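Local coordinates for OsmC family protein (Rhodothermus marinus, PDB 5CML) that probably hydrolyses carboxyl esters as a serine esterase, its alpha/beta-hydrolase domain being one part of a longer protein that also carries an OsmC domain, at residues L20-D25 / G58-R63. Sequence-based numbering, arbitrary orientation.
Sequences LDLPVD and GYAVLR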
ATOM      1  N   LEU A  20      -7.115 -10.708   7.005  1.00 21.82           N
ATOM      2  CA  LEU A  20      -7.462 -11.255   5.705  1.00 21.85           C
ATOM      3  C   LEU A  20      -8.972 -11.175   5.513  1.00 23.18           C
ATOM      4  O   LEU A  20      -9.734 -11.758   6.276  1.00 25.26           O
ATOM      5  CB  LEU A  20      -6.976 -12.705   5.587  1.00 23.47           C
ATOM      6  CG  LEU A  20      -7.328 -13.416   4.286  1.00 24.81           C
ATOM      7  CD1 LEU A  20      -6.676 -12.733   3.104  1.00 27.80           C
ATOM      8  CD2 LEU A  20      -6.927 -14.881   4.370  1.00 27.12           C
ATOM      9  N   ASP A  21      -9.388 -10.413   4.513  1.00 23.31           N
ATOM     10  CA  ASP A  21     -10.795 -10.199   4.208  1.00 23.37           C
ATOM     11  C   ASP A  21     -11.156 -11.057   3.005  1.00 23.06           C
ATOM     12  O   ASP A  21     -10.523 -10.939   1.947  1.00 23.22           O
ATOM     13  CB  ASP A  21     -11.061  -8.721   3.898  1.00 26.10           C
ATOM     14  CG  ASP A  21     -10.762  -7.792   5.073  1.00 32.68           C
ATOM     15  OD1 ASP A  21     -10.655  -8.245   6.221  1.00 34.60           O
ATOM     16  OD2 ASP A  21     -10.644  -6.571   4.847  1.00 38.99           O
ATOM     17  N   LEU A  22     -12.108 -11.971   3.187  1.00 22.10           N
ATOM     18  CA  LEU A  22     -12.443 -12.958   2.174  1.00 21.56           C
ATOM     19  C   LEU A  22     -13.808 -12.664   1.557  1.00 23.05           C
ATOM     20  O   LEU A  22     -14.711 -12.215   2.257  1.00 24.43           O
ATOM     21  CB  LEU A  22     -12.449 -14.352   2.800  1.00 23.27           C
ATOM     22  CG  LEU A  22     -11.088 -14.820   3.336  1.00 24.63           C
ATOM     23  CD1 LEU A  22     -11.264 -15.974   4.261  1.00 29.08           C
ATOM     24  CD2 LEU A  22     -10.142 -15.201   2.201  1.00 26.20           C
ATOM     25  N   PRO A  23     -13.976 -12.935   0.252  1.00 21.20           N
ATOM     26  CA  PRO A  23     -15.268 -12.682  -0.390  1.00 19.84           C
ATOM     27  C   PRO A  23     -16.222 -13.864  -0.188  1.00 21.95           C
ATOM     28  O   PRO A  23     -15.801 -14.915   0.336  1.00 24.51           O
ATOM     29  CB  PRO A  23     -14.890 -12.541  -1.854  1.00 19.14           C
ATOM     30  CG  PRO A  23     -13.793 -13.467  -2.030  1.00 21.28           C
ATOM     31  CD  PRO A  23     -12.987 -13.400  -0.736  1.00 21.67           C
ATOM     32  N   VAL A  24     -17.458 -13.713  -0.652  1.00 23.09           N
ATOM     33  CA  VAL A  24     -18.410 -14.823  -0.700  1.00 24.70           C
ATOM     34  C   VAL A  24     -17.950 -15.912  -1.676  1.00 26.32           C
ATOM     35  O   VAL A  24     -18.127 -17.110  -1.411  1.00 28.85           O
ATOM     36  CB  VAL A  24     -19.824 -14.291  -1.092  1.00 23.76           C
ATOM     37  CG1 VAL A  24     -20.812 -15.403  -1.338  1.00 27.98           C
ATOM     38  CG2 VAL A  24     -20.326 -13.427   0.015  1.00 25.34           C
ATOM     39  N   ASP A  25     -17.396 -15.499  -2.810  1.00 28.63           N
ATOM     40  CA  ASP A  25     -16.818 -16.421  -3.777  1.00 29.22           C
ATOM     41  C   ASP A  25     -15.886 -17.418  -3.065  1.00 28.32           C
ATOM     42  O   ASP A  25     -14.948 -17.006  -2.394  1.00 27.75           O
ATOM     43  CB  ASP A  25     -16.013 -15.670  -4.854  1.00 32.56           C
ATOM     44  CG  ASP A  25     -16.725 -14.407  -5.403  1.00 37.15           C
ATOM     45  OD1 ASP A  25     -16.701 -14.224  -6.650  1.00 40.37           O
ATOM     46  OD2 ASP A  25     -17.250 -13.571  -4.614  1.00 34.76           O
ATOM     47  N   GLY A  58     -15.428  -9.704  -5.293  1.00 25.43           N
ATOM     48  CA  GLY A  58     -14.883 -11.048  -5.354  1.00 24.79           C
ATOM     49  C   GLY A  58     -13.411 -11.188  -5.011  1.00 22.59           C
ATOM     50  O   GLY A  58     -12.848 -12.280  -5.117  1.00 24.12           O
ATOM     51  N   TYR A  59     -12.774 -10.094  -4.605  1.00 22.59           N
ATOM     52  CA  TYR A  59     -11.364 -10.152  -4.205  1.00 21.68           C
ATOM     53  C   TYR A  59     -11.202 -10.627  -2.776  1.00 22.20           C
ATOM     54  O   TYR A  59     -12.087 -10.427  -1.940  1.00 23.63           O
ATOM     55  CB  TYR A  59     -10.704  -8.774  -4.312  1.00 20.61           C
ATOM     56  CG  TYR A  59     -10.587  -8.200  -5.693  1.00 21.91           C
ATOM     57  CD1 TYR A  59     -11.634  -7.494  -6.265  1.00 21.97           C
ATOM     58  CD2 TYR A  59      -9.395  -8.302  -6.401  1.00 24.00           C
ATOM     59  CE1 TYR A  59     -11.507  -6.929  -7.523  1.00 22.72           C
ATOM     60  CE2 TYR A  59      -9.252  -7.751  -7.656  1.00 23.67           C
ATOM     61  CZ  TYR A  59     -10.320  -7.061  -8.216  1.00 22.81           C
ATOM     62  OH  TYR A  59     -10.205  -6.511  -9.466  1.00 24.96           O
ATOM     63  N   ALA A  60     -10.056 -11.246  -2.492  1.00 21.96           N
ATOM     64  CA  ALA A  60      -9.608 -11.406  -1.122  1.00 21.39           C
ATOM     65  C   ALA A  60      -8.535 -10.373  -0.891  1.00 21.88           C
ATOM     66  O   ALA A  60      -7.735 -10.116  -1.787  1.00 22.44           O
ATOM     67  CB  ALA A  60      -9.078 -12.841  -0.858  1.00 22.52           C
ATOM     68  N   VAL A  61      -8.504  -9.805   0.307  1.00 21.23           N
ATOM     69  CA  VAL A  61      -7.591  -8.693   0.609  1.00 21.39           C
ATOM     70  C   VAL A  61      -6.828  -8.952   1.907  1.00 20.20           C
ATOM     71  O   VAL A  61      -7.446  -9.137   2.967  1.00 22.82           O
ATOM     72  CB  VAL A  61      -8.357  -7.345   0.749  1.00 22.37           C
ATOM     73  CG1 VAL A  61      -7.382  -6.210   0.983  1.00 22.50           C
ATOM     74  CG2 VAL A  61      -9.200  -7.022  -0.488  1.00 23.81           C
ATOM     75  N   LEU A  62      -5.497  -8.966   1.820  1.00 20.12           N
ATOM     76  CA  LEU A  62      -4.652  -9.033   3.009  1.00 19.84           C
ATOM     77  C   LEU A  62      -4.232  -7.608   3.362  1.00 21.84           C
ATOM     78  O   LEU A  62      -3.428  -6.980   2.660  1.00 22.89           O
ATOM     79  CB  LEU A  62      -3.425  -9.918   2.787  1.00 20.74           C
ATOM     80  CG  LEU A  62      -2.532 -10.140   4.017  1.00 23.05           C
ATOM     81  CD1 LEU A  62      -3.257 -10.978   5.083  1.00 25.26           C
ATOM     82  CD2 LEU A  62      -1.245 -10.819   3.627  1.00 24.42           C
ATOM     83  N   ARG A  63      -4.773  -7.110   4.463  1.00 20.94           N
ATOM     84  CA  ARG A  63      -4.439  -5.784   4.948  1.00 23.39           C
ATOM     85  C   ARG A  63      -3.215  -5.863   5.818  1.00 22.85           C
ATOM     86  O   ARG A  63      -3.195  -6.573   6.827  1.00 24.60           O
ATOM     87  CB  ARG A  63      -5.597  -5.199   5.735  1.00 23.96           C
ATOM     88  CG  ARG A  63      -6.783  -4.876   4.885  1.00 26.65           C
ATOM     89  CD  ARG A  63      -7.854  -4.242   5.695  1.00 30.55           C
ATOM     90  NE  ARG A  63      -8.742  -5.214   6.331  1.00 32.86           N
ATOM     91  CZ  ARG A  63      -9.043  -5.227   7.623  1.00 33.71           C
ATOM     92  NH1 ARG A  63      -8.476  -4.358   8.466  1.00 33.66           N
ATOM     93  NH2 ARG A  63      -9.900  -6.134   8.076  1.00 34.55           N
TER
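Two nearly straight backbone hydrogen bonds fix the antiparallel register of strand 20-22 against strand 59-63: Asp21 N reaches Val61 O at 2.8 Å (178° at the hydrogen), and Val61 N returns to Asp21 O at 2.8 Å. On the face carrying Asp21 and Val61, the carboxylate and Arg63 make a buried, side-on salt bridge. The arginine chain bends at chi3 (-87°), so that NE meets Asp21 OD2 at 2.8 Å from above the carboxylate plane, while NH2 takes the syn lone pair of Asp21 OD1 at 2.9 Å. Ser51 of helix 45-56 also hydrogen-bonds OD2, tying the pair to the helix over this face. The other face is apolar, with Leu20 CB 4.1 Å from Leu62 CD1 and Leu22 CD2 against Ala60 CB.

Past Leu22 the pairing loosens. The Pro23 ring, which has no N-H to offer, lays CD 3.3 Å from Tyr59 O, a buried carbonyl without a hydrogen-bond partner. Exposed Asp25 merely brings OD2 to 3.5 Å from Gly58 CA, where positive phi ends helix 45-56 in a Schellman motif. An antiparallel second strand beside an otherwise parallel sheet, in the order 1-2-4-3-5-6-7-8, is the signature of the alpha/beta-hydrolase fold.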